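Local coordinates for transcriptional regulator (Vibrio vulnificus, PDB 4IVN), which probably represses transcription of the nan genes for sialic acid catabolism as a DNA-binding regulator, and binds the pathway intermediate N-acetylmannosamine 6-phosphate through its SIS domain, at residues 100-105 with 237-241; 137-141 with 240-244; 144-149 with 247-252; 162-166 with 189-193; 204-210 with 219-225. All blocks are in the same frame, centred on the assembly; numbering follows the deposited sequence.

Contact 1 of 5, residues 100-105 with 237-241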
# COMPACT_ATOMS: atom_id res chain seq x y z
N SER A 100 15.35 5.19 -2.53
CA SER A 100 14.51 6.27 -2.11
C SER A 100 13.61 5.82 -0.97
O SER A 100 13.37 6.57 -0.03
CB SER A 100 13.59 6.74 -3.24
OG SER A 100 14.36 7.34 -4.22
N ALA A 101 12.98 4.65 -1.16
CA ALA A 101 12.03 4.14 -0.20
C ALA A 101 12.75 3.86 1.11
O ALA A 101 12.20 4.15 2.18
CB ALA A 101 11.31 2.89 -0.77
N VAL A 102 13.99 3.35 1.05
CA VAL A 102 14.80 3.20 2.29
C VAL A 102 14.97 4.48 3.02
O VAL A 102 14.73 4.53 4.25
CB VAL A 102 16.17 2.53 2.05
CG1 VAL A 102 17.05 2.61 3.30
CG2 VAL A 102 15.92 1.06 1.70
N ASP A 103 15.35 5.54 2.29
CA ASP A 103 15.69 6.86 2.90
C ASP A 103 14.39 7.38 3.51
O ASP A 103 14.38 7.87 4.61
CB ASP A 103 16.15 7.90 1.84
CG ASP A 103 17.45 7.53 1.16
OD1 ASP A 103 18.19 6.72 1.70
OD2 ASP A 103 17.68 8.02 0.04
N SER A 104 13.30 7.26 2.77
CA SER A 104 12.02 7.67 3.34
C SER A 104 11.56 6.99 4.62
O SER A 104 10.94 7.64 5.48
CB SER A 104 10.93 7.55 2.29
OG SER A 104 11.19 8.62 1.42
N LEU A 105 11.75 5.69 4.70
CA LEU A 105 11.44 4.93 5.91
C LEU A 105 12.29 5.42 7.03
O LEU A 105 11.82 5.68 8.12
CB LEU A 105 11.66 3.44 5.67
CG LEU A 105 10.56 2.78 4.81
CD1 LEU A 105 11.09 1.45 4.31
CD2 LEU A 105 9.34 2.55 5.69
N PHE A 237 6.22 6.36 -4.43
CA PHE A 237 6.31 5.28 -3.45
C PHE A 237 7.11 5.77 -2.21
O PHE A 237 6.82 5.40 -1.11
CB PHE A 237 6.95 4.08 -4.13
CG PHE A 237 7.22 2.91 -3.24
CD1 PHE A 237 6.22 2.36 -2.42
CD2 PHE A 237 8.52 2.35 -3.20
CE1 PHE A 237 6.48 1.23 -1.63
CE2 PHE A 237 8.75 1.22 -2.41
CZ PHE A 237 7.77 0.68 -1.63
N ALA A 238 8.05 6.67 -2.39
CA ALA A 238 8.78 7.15 -1.25
C ALA A 238 7.85 7.96 -0.27
O ALA A 238 8.06 7.91 0.96
CB ALA A 238 10.04 7.92 -1.68
N SER A 239 6.80 8.60 -0.77
CA SER A 239 5.82 9.25 0.10
C SER A 239 4.85 8.25 0.76
O SER A 239 4.55 8.36 1.96
CB SER A 239 5.02 10.27 -0.67
OG SER A 239 5.93 11.27 -1.08
N LYS A 240 4.41 7.27 0.00
CA LYS A 240 3.45 6.32 0.53
C LYS A 240 4.12 5.33 1.50
O LYS A 240 3.48 4.84 2.42
CB LYS A 240 2.81 5.52 -0.62
CG LYS A 240 1.98 6.36 -1.64
CD LYS A 240 0.81 7.18 -0.99
CE LYS A 240 1.15 8.65 -0.83
NZ LYS A 240 -0.10 9.46 -0.42
N VAL A 241 5.40 5.04 1.29
CA VAL A 241 6.02 4.03 2.12
C VAL A 241 6.10 4.55 3.55
O VAL A 241 5.90 3.80 4.50
CB VAL A 241 7.37 3.53 1.54
CG1 VAL A 241 8.49 4.50 1.86
CG2 VAL A 241 7.69 2.15 2.15
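The Phe237 ring meets Ala101 obliquely, the methyl CB of Ala101 lying 3.5 Å from its CE2, while one face of the ring carries CB of Val241, 4.0 Å above the plane and offset toward the rim. With CG anti to its backbone N (chi1 176°), Phe237 reaches Ala101 and also packs on Tyr144 of the second subunit. Next along the helix, Ala238 faces Ser104: its small methyl lets CA of Ala101 and CA of Ala238 come within 4.6 Å. Ser104 OG has its strongest polar partner in Arg227; its reach to Ala238 O, 3.2 Å, is weak, and Ser100 O competes for the same proton. The two segments run roughly parallel, 34° apart, and join helix 93-111 to the first turns of helix 237-257 of the SIS domain. One turn on from Phe237, Val241 spreads its two methyls: CG1 rests 3.7 Å from Ala101 O and touches CB of Ser104, whereas CG2 packs against CD2 of Leu105 at 3.9 Å, the side chains crossing at about a right angle. Branching thus lets one valine serve three residues. Ala101, Leu105 and Val241 also pack on the second subunit, Leu105 and Val241 each against its own counterpart.

Contact 2 of 5, residues 137-141 with 240-244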
# COMPACT_ATOMS: atom_id res chain seq x y z
N ALA A 137 -4.04 7.86 -4.38
CA ALA A 137 -3.04 7.00 -3.78
C ALA A 137 -3.24 6.84 -2.28
O ALA A 137 -2.78 5.84 -1.68
CB ALA A 137 -1.64 7.50 -4.00
N SER A 138 -3.86 7.83 -1.66
CA SER A 138 -4.15 7.70 -0.19
C SER A 138 -5.18 6.62 0.09
O SER A 138 -5.25 6.15 1.22
CB SER A 138 -4.60 9.06 0.42
OG SER A 138 -3.37 9.82 0.69
N SER A 139 -6.03 6.30 -0.91
CA SER A 139 -6.90 5.06 -0.76
C SER A 139 -6.07 3.82 -0.32
O SER A 139 -6.51 3.01 0.49
CB SER A 139 -7.55 4.70 -2.11
OG SER A 139 -8.30 3.50 -2.03
N ILE A 140 -4.88 3.67 -0.89
CA ILE A 140 -4.01 2.45 -0.65
C ILE A 140 -3.62 2.42 0.81
O ILE A 140 -3.67 1.36 1.46
CB ILE A 140 -2.72 2.52 -1.56
CG1 ILE A 140 -3.05 2.10 -3.02
CG2 ILE A 140 -1.57 1.64 -1.05
CD1 ILE A 140 -4.13 2.90 -3.73
N VAL A 141 -3.26 3.60 1.34
CA VAL A 141 -2.86 3.70 2.76
C VAL A 141 -4.02 3.46 3.74
O VAL A 141 -3.83 2.69 4.72
CB VAL A 141 -2.12 5.06 3.08
CG1 VAL A 141 -1.75 5.16 4.58
CG2 VAL A 141 -0.90 5.13 2.16
N LYS A 240 4.41 7.27 0.00
CA LYS A 240 3.45 6.32 0.53
C LYS A 240 4.12 5.33 1.50
O LYS A 240 3.48 4.84 2.42
CB LYS A 240 2.81 5.52 -0.62
CG LYS A 240 1.98 6.36 -1.64
CD LYS A 240 0.81 7.18 -0.99
CE LYS A 240 1.15 8.65 -0.83
NZ LYS A 240 -0.10 9.46 -0.42
N VAL A 241 5.40 5.04 1.29
CA VAL A 241 6.02 4.03 2.12
C VAL A 241 6.10 4.55 3.55
O VAL A 241 5.90 3.80 4.50
CB VAL A 241 7.37 3.53 1.54
CG1 VAL A 241 8.49 4.50 1.86
CG2 VAL A 241 7.69 2.15 2.15
N GLY A 242 6.34 5.83 3.74
CA GLY A 242 6.36 6.29 5.12
C GLY A 242 4.99 6.36 5.77
O GLY A 242 4.87 6.17 6.99
N ALA A 243 3.96 6.67 4.95
CA ALA A 243 2.51 6.69 5.43
C ALA A 243 2.14 5.25 5.88
O ALA A 243 1.59 5.04 6.99
CB ALA A 243 1.57 7.23 4.38
N LEU A 244 2.57 4.26 5.10
CA LEU A 244 2.34 2.87 5.52
C LEU A 244 3.10 2.44 6.76
O LEU A 244 2.54 1.72 7.57
CB LEU A 244 2.63 1.90 4.35
CG LEU A 244 1.75 2.05 3.14
CD1 LEU A 244 2.45 1.35 1.90
CD2 LEU A 244 0.28 1.59 3.34
O HOH W 1 -1.26 8.74 1.80
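The segments of helices 137-151 and 237-257 run in nearly the same direction, 27° apart, with their axes 10.0 Å from each other and the closest CA pair at Val141 and Leu244. Val141 is the central side chain. Its CG1 points at the methyl CB of Ala243, 3.9 Å away, and its CG2 touches both that methyl and CD2 of Leu244, each at 3.9 Å. Leu244 turns CD2 over the backbone of the partner helix, 3.8 Å from CA of Val141. A small alanine beside two branched side chains suits this spacing, since its methyl meets both valine branches.

Lys240 works differently along its length. Bent at chi2 and chi3, it lays CD 3.9 Å from CB of Ala137 and near CG2 of Val141, so the aliphatic part is apolar filling. Its NZ is buried but not without partners: it hydrogen-bonds Ser183 OG and donates to a water at 2.6 Å, measured from NZ to the water oxygen. That water in turn donates to Ser138 OG, also at 2.6 Å. Ser138 OG has its strongest partner in the bound sugar phosphate, which also accepts a bond from Ala137 N. Lysine therefore stands in the second shell, behind a ligand-binding serine. The amino end of helix 137-151 meeting the ligand is characteristic of the sugar-phosphate pocket of a SIS domain.

Contact 3 of 5, residues 144-149 with 247-252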
# COMPACT_ATOMS: atom_id res chain seq x y z
N TYR A 144 -4.91 -0.14 3.77
CA TYR A 144 -4.01 -0.94 4.62
C TYR A 144 -4.35 -0.77 6.10
O TYR A 144 -4.29 -1.71 6.86
CB TYR A 144 -2.53 -0.60 4.37
CG TYR A 144 -1.57 -1.57 5.05
CD1 TYR A 144 -1.63 -3.01 4.79
CD2 TYR A 144 -0.54 -1.08 5.88
CE1 TYR A 144 -0.71 -3.88 5.41
CE2 TYR A 144 0.36 -1.96 6.46
CZ TYR A 144 0.26 -3.34 6.21
OH TYR A 144 1.16 -4.14 6.86
N LEU A 145 -4.67 0.45 6.50
CA LEU A 145 -5.10 0.67 7.89
C LEU A 145 -6.37 -0.12 8.28
O LEU A 145 -6.38 -0.79 9.36
CB LEU A 145 -5.35 2.20 8.07
CG LEU A 145 -5.83 2.65 9.49
CD1 LEU A 145 -4.82 2.16 10.60
CD2 LEU A 145 -5.84 4.20 9.41
N ALA A 146 -7.43 -0.04 7.49
CA ALA A 146 -8.60 -0.73 7.82
C ALA A 146 -8.30 -2.24 7.85
O ALA A 146 -8.84 -2.95 8.67
CB ALA A 146 -9.67 -0.45 6.76
N TYR A 147 -7.56 -2.75 6.89
CA TYR A 147 -7.11 -4.13 6.95
C TYR A 147 -6.40 -4.47 8.22
O TYR A 147 -6.76 -5.48 8.86
CB TYR A 147 -6.22 -4.52 5.70
CG TYR A 147 -5.49 -5.84 5.91
CD1 TYR A 147 -6.09 -7.06 5.58
CD2 TYR A 147 -4.19 -5.84 6.51
CE1 TYR A 147 -5.43 -8.30 5.78
CE2 TYR A 147 -3.54 -7.08 6.72
CZ TYR A 147 -4.16 -8.27 6.34
OH TYR A 147 -3.57 -9.45 6.58
N ARG A 148 -5.39 -3.69 8.63
CA ARG A 148 -4.63 -4.04 9.79
C ARG A 148 -5.55 -3.96 11.10
O ARG A 148 -5.41 -4.77 12.05
CB ARG A 148 -3.41 -3.09 9.98
CG ARG A 148 -2.29 -3.32 8.94
CD ARG A 148 -1.71 -4.74 9.10
NE ARG A 148 -1.03 -4.85 10.38
CZ ARG A 148 0.14 -4.32 10.73
NH1 ARG A 148 0.91 -3.66 9.87
NH2 ARG A 148 0.55 -4.47 12.00
N LEU A 149 -6.46 -3.00 11.10
CA LEU A 149 -7.54 -2.92 12.17
C LEU A 149 -8.43 -4.14 12.24
O LEU A 149 -8.70 -4.61 13.35
CB LEU A 149 -8.42 -1.65 12.09
CG LEU A 149 -7.48 -0.41 12.32
CD1 LEU A 149 -8.09 0.95 12.01
CD2 LEU A 149 -6.81 -0.36 13.70
N VAL A 247 1.14 3.48 9.70
CA VAL A 247 0.07 2.47 9.94
C VAL A 247 0.65 1.26 10.68
O VAL A 247 0.08 0.73 11.72
CB VAL A 247 -0.64 1.98 8.65
CG1 VAL A 247 -1.53 0.80 8.96
CG2 VAL A 247 -1.54 3.06 8.01
N ASP A 248 1.81 0.79 10.20
CA ASP A 248 2.38 -0.41 10.84
C ASP A 248 2.76 -0.20 12.29
O ASP A 248 2.41 -1.05 13.14
CB ASP A 248 3.61 -0.89 10.04
CG ASP A 248 4.10 -2.23 10.48
OD1 ASP A 248 3.33 -3.25 10.63
OD2 ASP A 248 5.28 -2.28 10.56
N VAL A 249 3.48 0.90 12.56
CA VAL A 249 3.86 1.29 13.92
C VAL A 249 2.64 1.53 14.81
O VAL A 249 2.59 1.07 15.95
CB VAL A 249 4.79 2.51 13.89
CG1 VAL A 249 5.13 2.92 15.29
CG2 VAL A 249 6.08 2.22 13.09
N LEU A 250 1.58 2.10 14.25
CA LEU A 250 0.38 2.25 15.05
C LEU A 250 -0.09 0.90 15.53
O LEU A 250 -0.34 0.73 16.69
CB LEU A 250 -0.72 3.02 14.26
CG LEU A 250 -2.07 3.16 14.93
CD1 LEU A 250 -2.03 3.79 16.35
CD2 LEU A 250 -3.10 3.91 14.02
N VAL A 251 -0.30 -0.06 14.62
CA VAL A 251 -0.94 -1.33 14.97
C VAL A 251 0.04 -2.19 15.75
O VAL A 251 -0.35 -2.83 16.70
CB VAL A 251 -1.53 -2.07 13.72
CG1 VAL A 251 -2.21 -3.39 14.11
CG2 VAL A 251 -2.51 -1.07 13.10
N ASN A 252 1.31 -2.12 15.40
CA ASN A 252 2.28 -2.83 16.25
C ASN A 252 2.37 -2.32 17.71
O ASN A 252 2.61 -3.14 18.62
CB ASN A 252 3.65 -2.85 15.60
CG ASN A 252 3.65 -3.66 14.29
OD1 ASN A 252 2.69 -4.38 14.00
ND2 ASN A 252 4.67 -3.49 13.48
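Asp248 OD1 is gripped by both terminal nitrogens of the Arg148 guanidinium: NH1 bonds it at 2.6 Å, with an N-H...O angle of 158°, and NH2 adds a weak bond at 3.3 Å. NH1 arrives on the anti side of the carboxylate, whose plane stands 60° from that of the guanidinium. NH2 also donates to Asn252 OD1 at 2.9 Å, coming from above the carbonyl plane, though Asn252 OD1 itself lies in the guanidinium plane. In Arg148, chi1 (-72°) lays CG over the centre of the Tyr144 ring, and bends at chi2 and chi3 bring NH1 to Tyr144 OH. One guanidinium face rests on Val251, with Arg148 NH2 3.6 Å from Val251 CB; as a knob, Arg148 sits among Val247, Asp248, Val251 and Asn252. Val247 CG1 fills the corner formed by CD2 of Tyr144 and CA of Leu145, both 3.7 Å away. On the sheet side, Leu145 and Leu250 meet and share Phe179 of the SIS domain.

Tyr144 OH is also bonded to Gly235 O of the second subunit, so the cluster borders the dimer interface. The buried cation is probably balanced locally by the carboxylate, and the in-plane acceptors probably fix the rotation of the guanidinium.

Contact 4 of 5, residues 162-166 with 189-193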
# COMPACT_ATOMS: atom_id res chain seq x y z
N THR A 162 -16.55 9.75 -1.08
CA THR A 162 -16.43 10.89 -0.10
C THR A 162 -17.80 11.45 0.24
O THR A 162 -17.94 12.13 1.25
CB THR A 162 -15.48 11.98 -0.60
OG1 THR A 162 -15.80 12.22 -1.95
CG2 THR A 162 -14.00 11.47 -0.59
N HIS A 163 -18.80 11.12 -0.57
CA HIS A 163 -20.22 11.37 -0.26
C HIS A 163 -20.67 10.52 0.87
O HIS A 163 -21.20 11.05 1.87
CB HIS A 163 -21.07 11.16 -1.50
CG HIS A 163 -20.89 12.28 -2.49
ND1 HIS A 163 -21.90 13.11 -2.85
CD2 HIS A 163 -19.74 12.72 -3.17
CE1 HIS A 163 -21.44 14.02 -3.78
NE2 HIS A 163 -20.09 13.79 -3.94
N LEU A 164 -20.36 9.21 0.78
CA LEU A 164 -20.72 8.29 1.86
C LEU A 164 -19.93 8.65 3.13
O LEU A 164 -20.50 8.61 4.26
CB LEU A 164 -20.44 6.85 1.47
CG LEU A 164 -21.47 6.19 0.52
CD1 LEU A 164 -21.12 4.71 0.33
CD2 LEU A 164 -22.88 6.28 1.10
N ALA A 165 -18.66 8.97 2.92
CA ALA A 165 -17.78 9.27 4.10
C ALA A 165 -18.37 10.54 4.80
O ALA A 165 -18.47 10.60 6.05
CB ALA A 165 -16.36 9.59 3.62
N ALA A 166 -18.74 11.54 4.00
CA ALA A 166 -19.45 12.76 4.60
C ALA A 166 -20.72 12.36 5.36
O ALA A 166 -20.96 12.88 6.48
CB ALA A 166 -19.78 13.84 3.59
N GLU A 189 -12.80 17.04 -0.78
CA GLU A 189 -13.86 16.21 -0.23
C GLU A 189 -13.34 15.38 0.97
O GLU A 189 -14.08 15.05 1.92
CB GLU A 189 -14.59 15.37 -1.33
CG GLU A 189 -15.33 16.32 -2.26
CD GLU A 189 -16.34 15.67 -3.21
OE1 GLU A 189 -16.96 16.35 -4.04
OE2 GLU A 189 -16.55 14.46 -3.16
N VAL A 190 -12.04 15.13 1.00
CA VAL A 190 -11.51 14.42 2.17
C VAL A 190 -11.60 15.33 3.39
O VAL A 190 -12.06 14.87 4.45
CB VAL A 190 -10.06 13.97 1.94
CG1 VAL A 190 -9.42 13.44 3.21
CG2 VAL A 190 -10.12 12.83 0.91
N ILE A 191 -11.09 16.57 3.29
CA ILE A 191 -11.17 17.60 4.38
C ILE A 191 -12.57 17.81 4.86
O ILE A 191 -12.80 17.98 6.05
CB ILE A 191 -10.78 19.01 3.83
CG1 ILE A 191 -9.29 19.08 3.56
CG2 ILE A 191 -11.19 20.17 4.76
CD1 ILE A 191 -9.06 20.49 2.92
N HIS A 192 -13.52 17.83 3.90
CA HIS A 192 -14.89 18.15 4.24
C HIS A 192 -15.48 17.04 5.12
O HIS A 192 -16.11 17.30 6.17
CB HIS A 192 -15.70 18.35 2.96
CG HIS A 192 -17.16 18.55 3.23
ND1 HIS A 192 -17.65 19.70 3.84
CD2 HIS A 192 -18.27 17.72 2.99
CE1 HIS A 192 -18.97 19.58 3.99
NE2 HIS A 192 -19.35 18.37 3.46
N ALA A 193 -15.24 15.79 4.74
CA ALA A 193 -15.72 14.70 5.53
C ALA A 193 -14.98 14.70 6.89
O ALA A 193 -15.65 14.58 7.96
CB ALA A 193 -15.58 13.35 4.76
O HOH W 2 -17.03 14.85 1.63
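Helices 162-170 and 188-199 come together almost parallel, 13° between the directions of the two segments, and close in along their length: the CA atoms of Thr162 and Glu189 are 5.9 Å apart, those of Ala166 and Ala193 only 4.3 Å. Small methyls allow this approach. The methyl CB of Ala193 lies 3.7 Å from the backbone N of Ala166 and touches CB of Ala165 at 4.0 Å. Ala165 and Ala193 both continue onto Ile133 of strand 129-133, so the pair of helices covers that side of the parallel sheet in the alternating alpha/beta architecture of the SIS domain.

At the wider end the chemistry becomes polar. Thr162 donates its OG1 proton to Glu189 OE2 at 2.7 Å, using the anti lone pair of that oxygen. OG1 sits between the backbone N and the carbonyl carbon (chi1 45°), which turns it toward the partner helix, while Glu189 extends beyond CG and its side chain crosses that of threonine at about a right angle. CB of Thr162 and CB of Glu189 also touch, at 3.6 Å, so the short side chain supplies both an apolar flank and a hydroxyl. The His163 ring approaches the same carboxylate obliquely, its CD2 3.6 Å from Glu189 OE2. Thr162 and Val190 both pack on Val135, a residue of the sugar-phosphate pocket.

The amino-terminal turns are thus joined by a carboxylate taking a hydroxyl proton and by a water donating to Thr162 O and Glu189 O; near the start of helix 188-199 that negative charge is probably favoured.

Contact 5 of 5, residues 204-210 with 219-225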
# COMPACT_ATOMS: atom_id res chain seq x y z
N VAL A 204 -10.41 12.91 15.41
CA VAL A 204 -9.97 12.72 14.02
C VAL A 204 -8.49 12.64 14.08
O VAL A 204 -7.89 13.58 14.62
CB VAL A 204 -10.40 13.92 13.12
CG1 VAL A 204 -9.81 13.81 11.68
CG2 VAL A 204 -11.92 14.06 13.07
N VAL A 205 -7.89 11.62 13.50
CA VAL A 205 -6.40 11.47 13.47
C VAL A 205 -5.99 11.61 11.98
O VAL A 205 -6.52 10.89 11.14
CB VAL A 205 -5.96 10.06 13.96
CG1 VAL A 205 -4.43 9.83 13.81
CG2 VAL A 205 -6.32 9.90 15.47
N SER A 206 -5.07 12.50 11.66
CA SER A 206 -4.65 12.65 10.27
C SER A 206 -3.35 11.94 10.05
O SER A 206 -2.44 12.03 10.88
CB SER A 206 -4.44 14.13 9.96
OG SER A 206 -5.74 14.63 9.87
N LEU A 207 -3.27 11.26 8.90
CA LEU A 207 -2.01 10.66 8.49
C LEU A 207 -1.54 11.32 7.22
O LEU A 207 -2.15 11.09 6.19
CB LEU A 207 -2.20 9.20 8.19
CG LEU A 207 -2.68 8.27 9.30
CD1 LEU A 207 -2.54 6.81 8.85
CD2 LEU A 207 -1.86 8.47 10.61
N THR A 208 -0.48 12.16 7.28
CA THR A 208 -0.16 13.03 6.10
C THR A 208 1.34 12.99 5.93
O THR A 208 2.03 12.23 6.62
CB THR A 208 -0.44 14.53 6.43
OG1 THR A 208 0.52 14.93 7.45
CG2 THR A 208 -1.75 14.66 7.02
N ASN A 209 1.83 13.78 4.98
CA ASN A 209 3.27 13.94 4.80
C ASN A 209 3.61 15.42 4.87
O ASN A 209 4.63 15.84 4.33
CB ASN A 209 3.68 13.42 3.36
CG ASN A 209 3.49 11.92 3.20
OD1 ASN A 209 4.47 11.17 3.07
ND2 ASN A 209 2.27 11.49 3.08
N ILE A 210 2.82 16.19 5.61
CA ILE A 210 3.16 17.58 5.80
C ILE A 210 2.66 18.04 7.20
O ILE A 210 1.60 17.62 7.65
CB ILE A 210 2.64 18.44 4.61
CG1 ILE A 210 3.32 19.78 4.59
CG2 ILE A 210 1.17 18.56 4.62
CD1 ILE A 210 4.26 19.89 3.42
N SER A 219 -7.87 18.28 13.07
CA SER A 219 -7.26 17.00 13.50
C SER A 219 -7.06 17.00 14.99
O SER A 219 -6.56 18.01 15.53
CB SER A 219 -5.88 16.81 12.84
OG SER A 219 -6.03 16.69 11.44
N THR A 220 -7.50 15.95 15.67
CA THR A 220 -7.27 15.80 17.11
C THR A 220 -5.79 15.44 17.31
O THR A 220 -5.19 15.85 18.27
CB THR A 220 -8.22 14.75 17.76
OG1 THR A 220 -9.58 15.01 17.35
CG2 THR A 220 -8.25 14.78 19.30
N GLU A 221 -5.26 14.57 16.44
CA GLU A 221 -3.88 14.17 16.45
C GLU A 221 -3.35 14.08 15.00
O GLU A 221 -4.15 13.93 14.07
CB GLU A 221 -3.75 12.74 17.03
CG GLU A 221 -4.45 12.49 18.40
CD GLU A 221 -3.76 13.08 19.66
OE1 GLU A 221 -2.65 13.67 19.52
OE2 GLU A 221 -4.35 12.90 20.82
N MET A 222 -2.03 14.06 14.80
CA MET A 222 -1.50 13.89 13.44
C MET A 222 -0.28 12.99 13.51
O MET A 222 0.49 13.10 14.44
CB MET A 222 -0.96 15.23 12.91
CG MET A 222 -1.93 16.08 12.10
SD MET A 222 -1.10 16.82 10.64
CE MET A 222 -2.56 17.31 9.70
N LEU A 223 -0.07 12.15 12.51
CA LEU A 223 1.23 11.46 12.39
C LEU A 223 1.68 11.90 11.01
O LEU A 223 0.87 11.98 10.13
CB LEU A 223 1.08 9.95 12.47
CG LEU A 223 0.78 9.34 13.84
CD1 LEU A 223 0.87 7.83 13.80
CD2 LEU A 223 1.69 9.92 14.94
N VAL A 224 2.94 12.29 10.90
CA VAL A 224 3.49 12.88 9.69
C VAL A 224 4.58 12.01 9.11
O VAL A 224 5.56 11.76 9.75
CB VAL A 224 4.02 14.31 10.02
CG1 VAL A 224 4.80 14.91 8.82
CG2 VAL A 224 2.83 15.17 10.46
N ALA A 225 4.42 11.55 7.89
CA ALA A 225 5.46 10.75 7.19
C ALA A 225 6.38 11.72 6.41
O ALA A 225 5.92 12.83 6.04
CB ALA A 225 4.70 9.79 6.19
O HOH W 3 7.20 15.25 5.86
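Backbone hydrogen bonds make this a parallel strand pair, 204-208 beside the outermost strand 221-224, with alternate residues bonding to both sides of their partner. Ser206 N donates to Glu221 O at 2.9 Å and Ser206 O accepts from Leu223 N; farther on, Thr208 N meets Leu223 O and Ala225 N closes on Thr208 O at 2.8 Å. At the opening end Val204 O takes a bond from Thr220 N and a weak one from Glu221 N, while Val204 N donates to the side-chain OG1 of Thr220 at 3.0 Å. Beyond the last backbone bond, a water donates to Asn209 O and Ala225 O.

Side-chain polar bonds lie on the face of Ser206 and Thr208. Ser206 OG gives its proton to Ser219 OG at 2.6 Å, and Ser219 OG is also bonded to Leu215 O. Thr208 OG1, held between its backbone N and carbonyl carbon (chi1 67°), donates to Ile210 O.

Apolar contacts occur on both faces. Met222 curls its CE onto CB of Ser206, 3.7 Å away, and onto CG2 of Thr208. On the other face Leu207 and Leu223 lie side by side, CD2 of Leu207 3.8 Å from CB of Leu223.

Val205, Leu207 and Leu223 suit packing under helices, and Glu221 is buried among them because its carboxylate salt-bridges Arg119 of helix 114-126. The opposite face mixes Met222 and Val224 with the hydroxyls of Ser206 and Thr208, buried with their hydrogen bonds made.

Contacts 1, 2 and 3 share helix 237-257 and follow it from its first turns onward; all three are buried and reach the second subunit. Contacts 2 and 3 pair it with the same helix, 137-151, and touch each other, but a water-bridged lysine behind the ligand pocket in contact 2 gives way to a direct salt bridge in contact 3. Contact 1 is mainly apolar. Contact 5, also buried, is governed by the backbone, and its leucine face packs against contact 3 through Leu207 and Val247. Contact 4 alone is only partly buried; it stands about 27 Å from contact 1, centre to centre, across the chain, and its carboxylate lies on the more exposed side.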